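Long-range contacts in MgGH51 (Meripilus giganteus, PDB 6ZPV), which hydrolyses terminal non-reducing alpha-L-arabinofuranosyl residues from arabinosides, as a fungal glycoside hydrolase of family GH51: residues 114-119 and 193-198; 36-41 and 96-101; 577-582 and 599-604. All blocks are in the same frame, centred on the assembly; numbering follows the deposited sequence. Where two conformers were deposited one is given.

Interaction 1 of 3, residues 114-119 and 193-198; sequences ASLFFR and AMFSLF
The ring of F117 has M194 O at its edge, in the ring plane, with A193 O also at the edge near that plane, and its CD1 meets M194 CB obliquely at 3.8 Å; the two side chains run alongside each other in the same direction. The F195 ring emerges on the other side of the sheet, where L116 CB comes against CD1 at 3.6 Å and L116 CD2 meets CE1 at 3.9 Å, again at a slant. W57 also meets this ring, the planes inclined at about 45°. An alanine in place of F195 would probably open a gap beside L116 CB and CD2 and deprive W57 of its ring partner.

The backbones run antiparallel, 174° between the strand directions. S115 and S196 form one antiparallel hydrogen-bonded pair, with S115 N to S196 O at 2.9 Å, and F117 and A193 form the next, with F117 N to A193 O at 3.0 Å. Between these pairs the register slips by one, because L116 faces two residues, M194 and F195. M194 takes a positive phi of 49°, and a water held by M194 O at 2.8 Å also bonds to S115 OG. S196 OG stands anti to its backbone N and bonds to E36, while its CB packs on S115 OG. Further along, A114 CB touches L197 CD1 at 3.8 Å; both side chains reach F176 of the facing sheet, and L116 reaches V178 there. The slip is a beta bulge, set between two inner strands of one five-stranded sheet of an antiparallel beta sandwich.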
# COMPACT_ATOMS: atom_id res chain seq x y z
N ALA A 114 -24.07 2.63 -4.84
CA ALA A 114 -23.86 3.05 -6.23
C ALA A 114 -24.19 4.53 -6.35
O ALA A 114 -25.19 5.00 -5.76
CB ALA A 114 -24.75 2.27 -7.16
N SER A 115 -23.45 5.25 -7.16
CA SER A 115 -23.82 6.63 -7.46
C SER A 115 -23.29 6.99 -8.86
O SER A 115 -22.36 6.37 -9.41
CB SER A 115 -23.33 7.56 -6.40
OG SER A 115 -21.91 7.61 -6.35
N LEU A 116 -23.86 8.05 -9.40
CA LEU A 116 -23.47 8.60 -10.69
C LEU A 116 -24.04 10.01 -10.81
O LEU A 116 -24.95 10.37 -10.06
CB LEU A 116 -23.91 7.71 -11.85
CG LEU A 116 -25.41 7.43 -11.99
CD1 LEU A 116 -26.17 8.60 -12.62
CD2 LEU A 116 -25.65 6.20 -12.82
N PHE A 117 -23.53 10.77 -11.76
CA PHE A 117 -24.12 12.04 -12.20
C PHE A 117 -24.62 11.86 -13.60
O PHE A 117 -23.94 11.23 -14.44
CB PHE A 117 -23.11 13.16 -12.07
CG PHE A 117 -22.80 13.62 -10.68
CD1 PHE A 117 -21.96 12.86 -9.86
CD2 PHE A 117 -23.32 14.78 -10.16
CE1 PHE A 117 -21.65 13.27 -8.57
CE2 PHE A 117 -23.04 15.17 -8.87
CZ PHE A 117 -22.21 14.41 -8.08
N PHE A 118 -25.73 12.53 -13.93
CA PHE A 118 -26.23 12.54 -15.30
C PHE A 118 -26.84 13.89 -15.65
O PHE A 118 -27.27 14.63 -14.77
CB PHE A 118 -27.27 11.43 -15.57
CG PHE A 118 -28.66 11.71 -15.04
CD1 PHE A 118 -28.99 11.59 -13.69
CD2 PHE A 118 -29.64 12.23 -15.88
CE1 PHE A 118 -30.23 11.94 -13.21
CE2 PHE A 118 -30.89 12.59 -15.41
CZ PHE A 118 -31.18 12.45 -14.06
N ARG A 119 -26.96 14.16 -16.93
CA ARG A 119 -27.86 15.20 -17.47
C ARG A 119 -28.27 14.82 -18.86
O ARG A 119 -27.52 14.14 -19.55
CB ARG A 119 -27.19 16.59 -17.46
CG ARG A 119 -26.07 16.78 -18.46
CD ARG A 119 -25.37 18.15 -18.43
NE ARG A 119 -24.16 18.20 -19.41
CZ ARG A 119 -24.30 18.73 -20.58
NH1 ARG A 119 -25.49 19.28 -20.87
NH2 ARG A 119 -23.38 18.88 -21.43
N ALA A 193 -21.28 11.14 -15.69
CA ALA A 193 -19.95 11.44 -15.16
C ALA A 193 -19.86 10.89 -13.75
O ALA A 193 -20.88 10.68 -13.09
CB ALA A 193 -19.66 12.94 -15.18
N MET A 194 -18.61 10.77 -13.27
CA MET A 194 -18.35 10.51 -11.84
C MET A 194 -19.22 9.37 -11.31
O MET A 194 -20.00 9.52 -10.37
CB MET A 194 -18.53 11.80 -11.02
CG MET A 194 -18.05 11.80 -9.61
SD MET A 194 -16.31 11.31 -9.35
CE MET A 194 -16.51 9.63 -8.71
N PHE A 195 -18.98 8.19 -11.85
CA PHE A 195 -19.60 6.95 -11.33
C PHE A 195 -18.87 6.46 -10.11
O PHE A 195 -17.66 6.67 -9.97
CB PHE A 195 -19.52 5.86 -12.39
CG PHE A 195 -20.31 6.10 -13.66
CD1 PHE A 195 -21.63 5.63 -13.76
CD2 PHE A 195 -19.76 6.69 -14.78
CE1 PHE A 195 -22.36 5.73 -14.94
CE2 PHE A 195 -20.51 6.81 -15.96
CZ PHE A 195 -21.79 6.34 -16.04
N SER A 196 -19.57 5.68 -9.28
CA SER A 196 -18.90 5.04 -8.15
C SER A 196 -19.71 3.83 -7.66
O SER A 196 -20.95 3.90 -7.62
CB SER A 196 -18.73 6.03 -7.00
OG SER A 196 -18.09 5.44 -5.86
N LEU A 197 -19.02 2.77 -7.25
CA LEU A 197 -19.64 1.66 -6.57
C LEU A 197 -18.74 1.20 -5.44
O LEU A 197 -17.60 0.80 -5.70
CB LEU A 197 -19.92 0.48 -7.54
CG LEU A 197 -20.65 -0.70 -6.91
CD1 LEU A 197 -22.09 -0.40 -6.60
CD2 LEU A 197 -20.56 -1.94 -7.78
N PHE A 198 -19.25 1.27 -4.22
CA PHE A 198 -18.49 0.83 -3.04
C PHE A 198 -19.15 -0.34 -2.35
O PHE A 198 -20.38 -0.36 -2.19
CB PHE A 198 -18.34 1.95 -1.99
CG PHE A 198 -17.12 2.80 -2.15
CD1 PHE A 198 -16.95 3.62 -3.26
CD2 PHE A 198 -16.11 2.80 -1.22
CE1 PHE A 198 -15.81 4.39 -3.41
CE2 PHE A 198 -14.97 3.56 -1.35
CZ PHE A 198 -14.85 4.37 -2.47
O HOH W 1 -20.94 9.79 -7.73

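Interaction 2 of 3, residues 36-41 and 96-101; sequences ELLQNR and FTNEGF
N98 closes an Asx turn where strand 93-98 runs out, and its amide holds Q39, in the loop between helix 29-33 and strand 57-60, by both backbone N and O. OD1 takes the turn bond from G100 N at 2.8 Å and a longer one from Q39 N at 3.2 Å, the two donors arriving from opposite faces of the amide plane. ND2 gives a nearly straight bond to Q39 O, 168° at the hydrogen, lying close to both the amide and the carbonyl plane. Three bonds probably fix the turn of the amide, and L38 CB and CD2 pack against it.

Packing is also tight at the F101 ring, where Q39 CB sits over the centre of one face, 3.7 Å from the centroid, and at G100, whose CA comes within 3.2 Å of L37 O. Within 36-41, E36 OE2 accepts from L38 N while OE1 forms a salt bridge with R41 NH1 and also hydrogen-bonds to S196 OG.

The L37 side chain marks the looser side: it points away from 96-101 and is partly exposed. Here a water completes the join, donating to L37 O at 2.7 Å and accepting from F101 N at 2.9 Å.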
# COMPACT_ATOMS: atom_id res chain seq x y z
N GLU A 36 -13.19 1.36 -3.96
CA GLU A 36 -13.96 1.59 -5.18
C GLU A 36 -13.90 0.39 -6.09
O GLU A 36 -12.79 -0.16 -6.39
CB GLU A 36 -13.40 2.82 -5.90
CG GLU A 36 -13.93 3.04 -7.29
CD GLU A 36 -15.43 3.39 -7.33
OE1 GLU A 36 -15.77 4.45 -6.72
OE2 GLU A 36 -16.22 2.62 -7.89
N LEU A 37 -15.02 -0.02 -6.67
CA LEU A 37 -15.11 -1.21 -7.51
C LEU A 37 -15.12 -0.92 -9.00
O LEU A 37 -14.88 -1.88 -9.79
CB LEU A 37 -16.42 -1.96 -7.14
CG LEU A 37 -16.42 -2.48 -5.72
CD1 LEU A 37 -17.79 -2.99 -5.31
CD2 LEU A 37 -15.36 -3.55 -5.53
N LEU A 38 -15.42 0.29 -9.42
CA LEU A 38 -15.48 0.62 -10.83
C LEU A 38 -14.12 1.12 -11.33
O LEU A 38 -13.55 2.02 -10.71
CB LEU A 38 -16.55 1.66 -11.15
CG LEU A 38 -17.93 1.37 -10.57
CD1 LEU A 38 -18.91 2.43 -10.99
CD2 LEU A 38 -18.43 0.00 -10.96
N GLN A 39 -13.62 0.57 -12.41
CA GLN A 39 -12.36 0.99 -13.02
C GLN A 39 -12.66 2.14 -13.99
O GLN A 39 -13.67 2.14 -14.67
CB GLN A 39 -11.64 -0.18 -13.66
CG GLN A 39 -10.36 0.18 -14.32
CD GLN A 39 -9.53 -0.98 -14.81
OE1 GLN A 39 -10.02 -2.17 -14.94
NE2 GLN A 39 -8.32 -0.71 -15.16
N ASN A 40 -11.78 3.13 -14.06
CA ASN A 40 -11.97 4.26 -14.97
C ASN A 40 -13.34 4.93 -14.68
O ASN A 40 -14.13 5.22 -15.60
CB ASN A 40 -11.82 3.82 -16.44
CG ASN A 40 -11.87 4.94 -17.45
OD1 ASN A 40 -11.53 6.11 -17.12
ND2 ASN A 40 -12.21 4.60 -18.70
N ARG A 41 -13.60 5.15 -13.40
CA ARG A 41 -14.94 5.54 -12.93
C ARG A 41 -15.40 6.91 -13.40
O ARG A 41 -16.59 7.18 -13.45
CB ARG A 41 -15.02 5.46 -11.42
CG ARG A 41 -14.25 6.54 -10.66
CD ARG A 41 -14.36 6.37 -9.15
NE ARG A 41 -13.61 7.37 -8.45
CZ ARG A 41 -13.38 7.38 -7.15
NH1 ARG A 41 -13.93 6.47 -6.36
NH2 ARG A 41 -12.61 8.31 -6.60
N PHE A 96 -25.05 0.08 -20.27
CA PHE A 96 -23.61 -0.20 -20.32
C PHE A 96 -23.20 -0.87 -19.01
O PHE A 96 -23.89 -0.77 -18.00
CB PHE A 96 -22.82 1.08 -20.61
CG PHE A 96 -23.26 2.25 -19.77
CD1 PHE A 96 -22.70 2.51 -18.52
CD2 PHE A 96 -24.21 3.16 -20.26
CE1 PHE A 96 -23.13 3.58 -17.78
CE2 PHE A 96 -24.65 4.22 -19.49
CZ PHE A 96 -24.10 4.43 -18.26
N THR A 97 -22.06 -1.55 -19.07
CA THR A 97 -21.42 -2.21 -17.94
C THR A 97 -20.03 -1.63 -17.66
O THR A 97 -19.39 -1.10 -18.57
CB THR A 97 -21.34 -3.73 -18.11
OG1 THR A 97 -20.55 -4.01 -19.26
CG2 THR A 97 -22.69 -4.39 -18.21
N ASN A 98 -19.62 -1.83 -16.42
CA ASN A 98 -18.22 -1.64 -16.02
C ASN A 98 -17.74 -2.98 -15.47
O ASN A 98 -18.38 -3.53 -14.55
CB ASN A 98 -18.06 -0.54 -14.94
CG ASN A 98 -16.62 -0.18 -14.65
OD1 ASN A 98 -15.93 -0.95 -13.94
ND2 ASN A 98 -16.18 0.95 -15.17
N GLU A 99 -16.62 -3.49 -16.00
CA GLU A 99 -16.12 -4.82 -15.64
C GLU A 99 -15.34 -4.80 -14.33
O GLU A 99 -14.82 -5.86 -13.93
CB GLU A 99 -15.24 -5.35 -16.78
CG GLU A 99 -13.93 -4.59 -16.96
CD GLU A 99 -13.07 -5.08 -18.09
OE1 GLU A 99 -12.01 -5.69 -17.81
OE2 GLU A 99 -13.44 -4.95 -19.27
N GLY A 100 -15.18 -3.65 -13.68
CA GLY A 100 -14.40 -3.57 -12.45
C GLY A 100 -12.91 -3.65 -12.77
O GLY A 100 -12.46 -3.45 -13.91
N PHE A 101 -12.13 -3.92 -11.69
CA PHE A 101 -10.69 -4.22 -11.81
C PHE A 101 -10.58 -5.73 -11.98
O PHE A 101 -10.40 -6.50 -11.01
CB PHE A 101 -9.97 -3.69 -10.58
CG PHE A 101 -10.01 -2.18 -10.46
CD1 PHE A 101 -9.05 -1.41 -11.08
CD2 PHE A 101 -11.00 -1.57 -9.73
CE1 PHE A 101 -9.06 -0.03 -10.95
CE2 PHE A 101 -11.04 -0.19 -9.60
CZ PHE A 101 -10.06 0.57 -10.21
O HOH W 2 -13.57 -4.19 -9.17

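Interaction 3 of 3, residues 577-582 and 599-604; sequences TLQVLT and PKTSTI
L578 N donates to S602 O at 2.8 Å in an almost straight bond, 172° at the hydrogen, and S602 N returns one of equal length to L578 O. This is one of two hydrogen-bonded pairs joining 577-582 to 600-604, the outermost strand of the antiparallel sheet in the C-terminal beta domain. Two residues on, V580 and K600 repeat the exchange, with V580 N to K600 O at 2.9 Å. The strand directions differ by 152°, so the pair is antiparallel with a marked twist. Between the bonded pairs T601 CA lies 3.2 Å from L578 O; beyond K600, P599 CA makes a like CA-H...O contact with V580 O.

The side chains divide between two faces. On one, S602 OG is tucked between its own backbone N and carbonyl carbon (chi1 62°), which sets it over L578 CB at 3.6 Å. I604 CG2 comes up to L578 CD2 at a looser 4.3 Å, and Y612 of strand 609-614 packs on both L578 and V580. K600 starts on this face too, but its end leads away from the neighbouring strand.

The opposite face holds T577, Q579, T601 and T603. Q579 and T601 stand side by side, Q579 CG being 3.7 Å from T601 OG1, and Q579 also touches L514 of helix 507-517. From the outer strand T601, S602 and T603 bring hydroxyls to a contact that lies at the surface. At the P599 end the contact turns apolar: L581 and P599 lie alongside each other, both against F510 of that helix, with L581 CD1 4.1 Å from P599 CD.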
# COMPACT_ATOMS: atom_id res chain seq x y z
N THR A 577 6.10 -21.02 23.59
CA THR A 577 5.46 -21.23 22.33
C THR A 577 6.50 -21.29 21.22
O THR A 577 7.56 -20.66 21.32
CB THR A 577 4.39 -20.19 22.04
OG1 THR A 577 5.10 -18.99 21.81
CG2 THR A 577 3.34 -20.09 23.14
N LEU A 578 6.18 -22.07 20.18
CA LEU A 578 6.98 -22.20 18.98
C LEU A 578 6.11 -21.87 17.77
O LEU A 578 5.02 -22.47 17.62
CB LEU A 578 7.54 -23.62 18.86
CG LEU A 578 8.27 -23.96 17.55
CD1 LEU A 578 9.52 -23.12 17.32
CD2 LEU A 578 8.60 -25.46 17.46
N GLN A 579 6.58 -21.00 16.90
CA GLN A 579 5.91 -20.70 15.61
C GLN A 579 6.94 -20.93 14.53
O GLN A 579 8.02 -20.37 14.62
CB GLN A 579 5.43 -19.23 15.60
CG GLN A 579 4.50 -18.89 16.75
CD GLN A 579 4.23 -17.41 16.88
OE1 GLN A 579 4.79 -16.70 17.82
NE2 GLN A 579 3.40 -16.96 16.04
N VAL A 580 6.59 -21.73 13.52
CA VAL A 580 7.56 -22.12 12.47
C VAL A 580 6.93 -21.92 11.10
O VAL A 580 5.83 -22.45 10.84
CB VAL A 580 7.93 -23.62 12.59
CG1 VAL A 580 8.99 -24.04 11.59
CG2 VAL A 580 8.37 -24.00 13.97
N LEU A 581 7.65 -21.25 10.23
CA LEU A 581 7.36 -21.10 8.81
C LEU A 581 8.44 -21.84 8.02
O LEU A 581 9.62 -21.45 8.12
CB LEU A 581 7.34 -19.62 8.45
CG LEU A 581 7.03 -19.29 6.99
CD1 LEU A 581 5.53 -19.45 6.72
CD2 LEU A 581 7.48 -17.85 6.71
N THR A 582 8.08 -22.86 7.28
CA THR A 582 9.08 -23.64 6.53
C THR A 582 8.37 -24.37 5.39
O THR A 582 7.15 -24.27 5.25
CB THR A 582 9.85 -24.61 7.44
OG1 THR A 582 10.96 -25.18 6.76
CG2 THR A 582 9.02 -25.73 7.98
N PRO A 599 2.35 -20.71 8.71
CA PRO A 599 3.07 -21.02 9.94
C PRO A 599 2.31 -22.07 10.77
O PRO A 599 1.07 -22.13 10.72
CB PRO A 599 3.17 -19.68 10.66
CG PRO A 599 2.49 -18.72 9.93
CD PRO A 599 1.92 -19.31 8.65
N LYS A 600 3.04 -22.81 11.57
CA LYS A 600 2.50 -23.76 12.55
C LYS A 600 2.92 -23.32 13.93
O LYS A 600 4.09 -23.01 14.16
CB LYS A 600 3.00 -25.17 12.23
CG LYS A 600 2.76 -25.62 10.77
CD LYS A 600 1.40 -25.53 10.11
CE LYS A 600 1.36 -25.95 8.64
NZ LYS A 600 -0.04 -26.34 8.30
N THR A 601 1.96 -23.31 14.85
CA THR A 601 2.15 -22.92 16.24
C THR A 601 1.99 -24.13 17.18
O THR A 601 1.08 -24.95 16.97
CB THR A 601 1.25 -21.76 16.67
OG1 THR A 601 1.44 -20.63 15.78
CG2 THR A 601 1.45 -21.35 18.12
N SER A 602 2.85 -24.20 18.17
CA SER A 602 2.84 -25.27 19.17
C SER A 602 3.37 -24.76 20.49
O SER A 602 3.90 -23.65 20.55
CB SER A 602 3.63 -26.47 18.66
OG SER A 602 4.99 -26.12 18.44
N THR A 603 3.32 -25.62 21.51
CA THR A 603 3.99 -25.39 22.80
C THR A 603 5.03 -26.46 23.00
O THR A 603 4.81 -27.64 22.65
CB THR A 603 2.99 -25.27 23.95
OG1 THR A 603 1.99 -26.31 23.91
CG2 THR A 603 2.23 -23.97 23.80
N ILE A 604 6.14 -26.09 23.61
CA ILE A 604 7.32 -26.94 23.81
C ILE A 604 7.85 -26.73 25.22
O ILE A 604 7.66 -25.66 25.85
CB ILE A 604 8.41 -26.64 22.76
CG1 ILE A 604 8.84 -25.19 22.82
CG2 ILE A 604 8.00 -27.12 21.36
CD1 ILE A 604 10.13 -24.90 22.10

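In the fold
Interactions 1 and 2 are buried neighbours, their centres about 11 Å apart; interaction 3 is a surface contact across the molecule, its centre about 49 Å from that of interaction 1. The first two meet directly: L37 N bonds to L197 O, so 36-41 joins strand 189-198 as well as the end of strand 93-98. F195 also packs on F96 across the two sheets of the sandwich. Interactions 1 and 3 both pair antiparallel strands, but the former is bulged, inner and lined with large apolar groups, the latter regular, peripheral and rich in hydroxyls. Interaction 2 instead relies on a side-chain amide binding a loop backbone.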